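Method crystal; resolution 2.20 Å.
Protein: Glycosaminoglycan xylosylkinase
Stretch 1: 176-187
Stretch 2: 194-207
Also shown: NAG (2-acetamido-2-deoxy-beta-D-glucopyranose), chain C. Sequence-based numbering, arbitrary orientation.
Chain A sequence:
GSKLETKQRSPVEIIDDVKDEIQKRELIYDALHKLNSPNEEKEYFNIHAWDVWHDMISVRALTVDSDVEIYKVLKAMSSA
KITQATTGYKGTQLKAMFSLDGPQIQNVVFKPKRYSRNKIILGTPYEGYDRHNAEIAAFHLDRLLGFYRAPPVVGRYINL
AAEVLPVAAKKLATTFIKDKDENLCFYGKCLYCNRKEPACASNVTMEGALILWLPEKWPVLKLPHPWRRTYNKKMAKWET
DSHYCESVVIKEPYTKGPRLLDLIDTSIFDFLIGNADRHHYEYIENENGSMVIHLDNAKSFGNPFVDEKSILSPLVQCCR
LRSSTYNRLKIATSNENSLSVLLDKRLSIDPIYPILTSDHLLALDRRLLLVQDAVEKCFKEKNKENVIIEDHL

Stretch 1 (176-187) FIKDKDENLCFY
Stretch 2 (194-207) NRKEPACASNVTME

What forms the apolar centre? The Cys185–Cys200 disulfide, with SG to SG 2.1 Å and chi3 99°, lies on one face of a small antiparallel sheet; both cysteines take chi1 m. Pro198 packs beside it, its CB 3.9 Å from Cys185 CB and 4.2 Å from Ile177 CD1, Ile177 being p, t. On the face shared by Phe186 and Ala199, the buried Phe186 ring (chi1 p, chi2 -88°) brings CE1 to 3.6 Å from Met206 CE.

How are the backbones registered? Strand 184-186 runs antiparallel to strand 199-200. Cys185 and Cys200 form a non-hydrogen-bonded pair, CA to CA 4.1 Å, close enough for the disulfide. Phe186 and Ala199 bond reciprocally: Phe186 N to Ala199 O is 3.0 Å and Ala199 N to Phe186 O 2.9 Å. Ala201 N donates to Leu184 O at 3.0 Å. Within the first stretch, Ile177 N to Cys185 O (2.9 Å) and Cys185 N to Ile177 O (2.7 Å) add strand 176-178.

What closes the tyrosine end? Tyr187 (chi1 p, chi2 85°) lays one ring face against Arg195 CA, 3.8 Å from the ring centroid, a CH-pi contact; Arg195 lies within the type I turn Asn194–Glu197. Water 1 lies 2.7 Å from both Tyr187 O and Glu197 O and accepts from Asn194 N at 3.0 Å.

What secures the polar edge at the other end? A type II' turn spans Ser202–Thr205, with Asn203 at phi/psi 58/-96°. Asn203 N donates to Asn183 OD1 at 2.9 Å, while Leu184 N reaches Asn203 O at 2.9 Å, nearly linearly. Asn183 (chi1 m) also donates from ND2 to Asp179 OD2 at 3.1 Å, so its amide serves both stretches. The CA-to-CB bond of Asn203 (chi1 t) points away from the first stretch, and its ND2 is bonded to NAG C1 at 1.5 Å.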

# COMPACT_ATOMS: atom_id res chain seq x y z
N PHE A 176 -5.77 0.28 -41.89
CA PHE A 176 -7.01 0.96 -41.58
C PHE A 176 -7.93 0.95 -42.79
O PHE A 176 -7.50 1.21 -43.92
CB PHE A 176 -6.75 2.38 -41.12
CG PHE A 176 -6.46 2.49 -39.66
CD1 PHE A 176 -5.19 2.22 -39.17
CD2 PHE A 176 -7.46 2.82 -38.76
CE1 PHE A 176 -4.93 2.30 -37.82
CE2 PHE A 176 -7.20 2.90 -37.41
CZ PHE A 176 -5.93 2.65 -36.94
N ILE A 177 -9.20 0.63 -42.56
CA ILE A 177 -10.22 0.60 -43.61
C ILE A 177 -11.53 1.09 -43.01
O ILE A 177 -11.65 1.29 -41.80
CB ILE A 177 -10.42 -0.82 -44.20
CG1 ILE A 177 -10.93 -1.77 -43.11
CG2 ILE A 177 -9.15 -1.35 -44.84
CD1 ILE A 177 -11.27 -3.15 -43.62
N LYS A 178 -12.52 1.27 -43.88
CA LYS A 178 -13.89 1.50 -43.44
C LYS A 178 -14.73 0.28 -43.79
O LYS A 178 -14.50 -0.39 -44.80
CB LYS A 178 -14.50 2.76 -44.07
CG LYS A 178 -13.72 4.03 -43.78
CD LYS A 178 -14.11 5.18 -44.70
CE LYS A 178 -15.59 5.46 -44.71
NZ LYS A 178 -15.88 6.61 -45.62
N ASP A 179 -15.70 -0.02 -42.93
CA ASP A 179 -16.63 -1.10 -43.19
C ASP A 179 -17.83 -0.57 -43.98
O ASP A 179 -17.89 0.60 -44.36
CB ASP A 179 -17.02 -1.79 -41.88
CG ASP A 179 -17.94 -0.96 -40.99
OD1 ASP A 179 -18.35 0.16 -41.38
OD2 ASP A 179 -18.25 -1.43 -39.88
N LYS A 180 -18.81 -1.45 -44.23
CA LYS A 180 -19.94 -1.06 -45.07
C LYS A 180 -20.78 0.05 -44.45
O LYS A 180 -21.49 0.75 -45.18
CB LYS A 180 -20.82 -2.27 -45.39
CG LYS A 180 -21.60 -2.83 -44.23
CD LYS A 180 -22.19 -4.18 -44.58
CE LYS A 180 -22.96 -4.77 -43.41
NZ LYS A 180 -24.14 -3.91 -43.10
N ASP A 181 -20.71 0.25 -43.13
CA ASP A 181 -21.40 1.35 -42.48
C ASP A 181 -20.49 2.54 -42.27
O ASP A 181 -20.87 3.48 -41.56
CB ASP A 181 -21.99 0.90 -41.14
CG ASP A 181 -22.99 -0.24 -41.28
OD1 ASP A 181 -23.74 -0.25 -42.27
OD2 ASP A 181 -23.01 -1.12 -40.40
N GLU A 182 -19.31 2.54 -42.89
CA GLU A 182 -18.33 3.63 -42.83
C GLU A 182 -17.78 3.84 -41.42
O GLU A 182 -17.28 4.92 -41.10
CB GLU A 182 -18.93 4.92 -43.38
CG GLU A 182 -19.51 4.77 -44.78
CD GLU A 182 -19.71 6.11 -45.47
OE1 GLU A 182 -20.86 6.48 -45.75
OE2 GLU A 182 -18.71 6.79 -45.74
N ASN A 183 -17.78 2.80 -40.59
CA ASN A 183 -16.98 2.82 -39.38
C ASN A 183 -15.50 2.67 -39.72
O ASN A 183 -15.13 1.98 -40.68
CB ASN A 183 -17.38 1.68 -38.43
CG ASN A 183 -18.82 1.79 -37.97
OD1 ASN A 183 -19.24 2.81 -37.43
ND2 ASN A 183 -19.59 0.73 -38.19
N LEU A 184 -14.65 3.31 -38.92
CA LEU A 184 -13.21 3.18 -39.11
C LEU A 184 -12.73 1.92 -38.41
O LEU A 184 -13.07 1.69 -37.24
CB LEU A 184 -12.49 4.42 -38.59
CG LEU A 184 -10.96 4.43 -38.65
CD1 LEU A 184 -10.47 4.24 -40.08
CD2 LEU A 184 -10.45 5.75 -38.08
N CYS A 185 -11.96 1.10 -39.12
CA CYS A 185 -11.52 -0.20 -38.63
C CYS A 185 -10.04 -0.37 -38.94
O CYS A 185 -9.45 0.40 -39.70
CB CYS A 185 -12.30 -1.35 -39.27
SG CYS A 185 -14.09 -1.10 -39.46
N PHE A 186 -9.43 -1.39 -38.34
CA PHE A 186 -8.12 -1.84 -38.79
C PHE A 186 -8.03 -3.36 -38.62
O PHE A 186 -8.72 -3.94 -37.79
CB PHE A 186 -6.96 -1.13 -38.07
CG PHE A 186 -6.74 -1.55 -36.64
CD1 PHE A 186 -7.41 -0.93 -35.59
CD2 PHE A 186 -5.81 -2.54 -36.34
CE1 PHE A 186 -7.19 -1.31 -34.27
CE2 PHE A 186 -5.57 -2.92 -35.03
CZ PHE A 186 -6.26 -2.31 -33.99
N TYR A 187 -7.20 -4.00 -39.46
CA TYR A 187 -7.10 -5.45 -39.45
C TYR A 187 -5.71 -6.01 -39.15
O TYR A 187 -5.58 -7.24 -39.06
CB TYR A 187 -7.60 -6.03 -40.79
CG TYR A 187 -6.84 -5.60 -42.02
CD1 TYR A 187 -5.68 -6.27 -42.40
CD2 TYR A 187 -7.30 -4.57 -42.82
CE1 TYR A 187 -4.98 -5.89 -43.54
CE2 TYR A 187 -6.61 -4.19 -43.96
CZ TYR A 187 -5.46 -4.85 -44.32
OH TYR A 187 -4.77 -4.47 -45.45
N ASN A 194 -6.45 -10.36 -41.52
CA ASN A 194 -6.77 -10.08 -42.91
C ASN A 194 -7.93 -9.10 -42.98
O ASN A 194 -8.69 -8.92 -42.02
CB ASN A 194 -7.10 -11.35 -43.69
CG ASN A 194 -8.36 -12.02 -43.21
OD1 ASN A 194 -9.46 -11.68 -43.65
ND2 ASN A 194 -8.21 -12.96 -42.29
N ARG A 195 -8.07 -8.50 -44.17
CA ARG A 195 -9.01 -7.41 -44.41
C ARG A 195 -10.46 -7.83 -44.16
O ARG A 195 -11.31 -6.98 -43.85
CB ARG A 195 -8.81 -6.91 -45.84
CG ARG A 195 -9.92 -6.07 -46.43
CD ARG A 195 -9.55 -5.63 -47.84
NE ARG A 195 -10.05 -4.30 -48.17
CZ ARG A 195 -9.28 -3.22 -48.24
NH1 ARG A 195 -7.98 -3.31 -48.02
NH2 ARG A 195 -9.81 -2.04 -48.54
N LYS A 196 -10.78 -9.12 -44.29
CA LYS A 196 -12.16 -9.53 -44.06
C LYS A 196 -12.49 -9.73 -42.59
O LYS A 196 -13.67 -9.94 -42.26
CB LYS A 196 -12.46 -10.82 -44.81
CG LYS A 196 -12.50 -10.72 -46.33
CD LYS A 196 -12.12 -12.06 -46.95
CE LYS A 196 -13.11 -12.49 -48.03
NZ LYS A 196 -13.37 -11.43 -49.04
N GLU A 197 -11.51 -9.64 -41.70
CA GLU A 197 -11.73 -9.81 -40.26
C GLU A 197 -11.16 -8.61 -39.50
O GLU A 197 -10.21 -8.74 -38.72
CB GLU A 197 -11.10 -11.11 -39.77
CG GLU A 197 -11.73 -12.36 -40.37
CD GLU A 197 -11.03 -13.63 -39.94
OE1 GLU A 197 -10.32 -14.22 -40.78
OE2 GLU A 197 -11.17 -14.02 -38.77
N PRO A 198 -11.72 -7.42 -39.71
CA PRO A 198 -11.20 -6.24 -39.02
C PRO A 198 -11.82 -6.09 -37.64
O PRO A 198 -12.89 -6.63 -37.34
CB PRO A 198 -11.64 -5.09 -39.94
CG PRO A 198 -12.96 -5.58 -40.48
CD PRO A 198 -12.85 -7.08 -40.59
N ALA A 199 -11.12 -5.33 -36.80
CA ALA A 199 -11.71 -4.77 -35.59
C ALA A 199 -12.24 -3.39 -35.93
O ALA A 199 -11.50 -2.56 -36.47
CB ALA A 199 -10.67 -4.67 -34.46
N CYS A 200 -13.51 -3.15 -35.64
CA CYS A 200 -14.19 -1.94 -36.07
C CYS A 200 -14.65 -1.11 -34.88
O CYS A 200 -15.10 -1.66 -33.86
CB CYS A 200 -15.38 -2.28 -36.95
SG CYS A 200 -14.89 -2.79 -38.61
N ALA A 201 -14.51 0.20 -35.01
CA ALA A 201 -14.99 1.17 -34.04
C ALA A 201 -16.48 1.44 -34.23
O ALA A 201 -17.11 0.93 -35.16
CB ALA A 201 -14.21 2.48 -34.16
N SER A 202 -17.05 2.22 -33.31
CA SER A 202 -18.34 2.88 -33.49
C SER A 202 -18.06 4.29 -34.02
O SER A 202 -17.60 5.15 -33.27
CB SER A 202 -19.13 2.93 -32.18
OG SER A 202 -19.14 1.66 -31.56
N ASN A 203 -18.29 4.50 -35.33
CA ASN A 203 -17.84 5.65 -36.12
C ASN A 203 -16.31 5.67 -35.98
O ASN A 203 -15.63 4.94 -36.71
CB ASN A 203 -18.56 7.01 -35.81
CG ASN A 203 -18.10 8.16 -36.82
OD1 ASN A 203 -17.08 7.96 -37.46
ND2 ASN A 203 -18.82 9.34 -36.96
N VAL A 204 -15.73 6.45 -35.07
CA VAL A 204 -14.29 6.42 -34.88
C VAL A 204 -13.87 6.06 -33.46
O VAL A 204 -12.67 6.06 -33.16
CB VAL A 204 -13.62 7.76 -35.29
CG1 VAL A 204 -13.93 8.09 -36.74
CG2 VAL A 204 -14.08 8.88 -34.39
N THR A 205 -14.81 5.74 -32.58
CA THR A 205 -14.50 5.46 -31.17
C THR A 205 -14.41 3.95 -30.97
O THR A 205 -15.41 3.24 -31.11
CB THR A 205 -15.56 6.07 -30.26
OG1 THR A 205 -15.63 7.48 -30.51
CG2 THR A 205 -15.22 5.83 -28.78
N MET A 206 -13.21 3.46 -30.65
CA MET A 206 -13.00 2.03 -30.50
C MET A 206 -12.77 1.67 -29.04
O MET A 206 -11.84 2.18 -28.40
CB MET A 206 -11.84 1.55 -31.38
CG MET A 206 -11.53 0.08 -31.23
SD MET A 206 -10.05 -0.39 -32.13
CE MET A 206 -10.74 -0.92 -33.66
N GLU A 207 -13.62 0.79 -28.53
CA GLU A 207 -13.49 0.24 -27.19
C GLU A 207 -12.43 -0.86 -27.18
O GLU A 207 -12.35 -1.67 -28.10
CB GLU A 207 -14.85 -0.31 -26.74
CG GLU A 207 -14.88 -0.96 -25.37
CD GLU A 207 -16.23 -1.63 -25.07
OE1 GLU A 207 -16.24 -2.66 -24.37
OE2 GLU A 207 -17.27 -1.14 -25.55
C1 NAG C . -20.08 9.99 -36.63
C2 NAG C . -20.22 11.42 -37.36
C3 NAG C . -21.43 11.50 -38.31
C4 NAG C . -21.58 10.26 -39.18
C5 NAG C . -21.73 9.07 -38.27
C6 NAG C . -21.87 7.78 -39.03
C7 NAG C . -19.34 13.01 -35.64
C8 NAG C . -19.71 14.19 -34.78
N2 NAG C . -20.33 12.52 -36.41
O3 NAG C . -21.31 12.65 -39.14
O4 NAG C . -22.77 10.38 -39.95
O5 NAG C . -20.54 8.94 -37.50
O6 NAG C . -22.55 6.80 -38.26
O7 NAG C . -18.22 12.53 -35.63
O HOH W 1 -7.56 -9.14 -38.97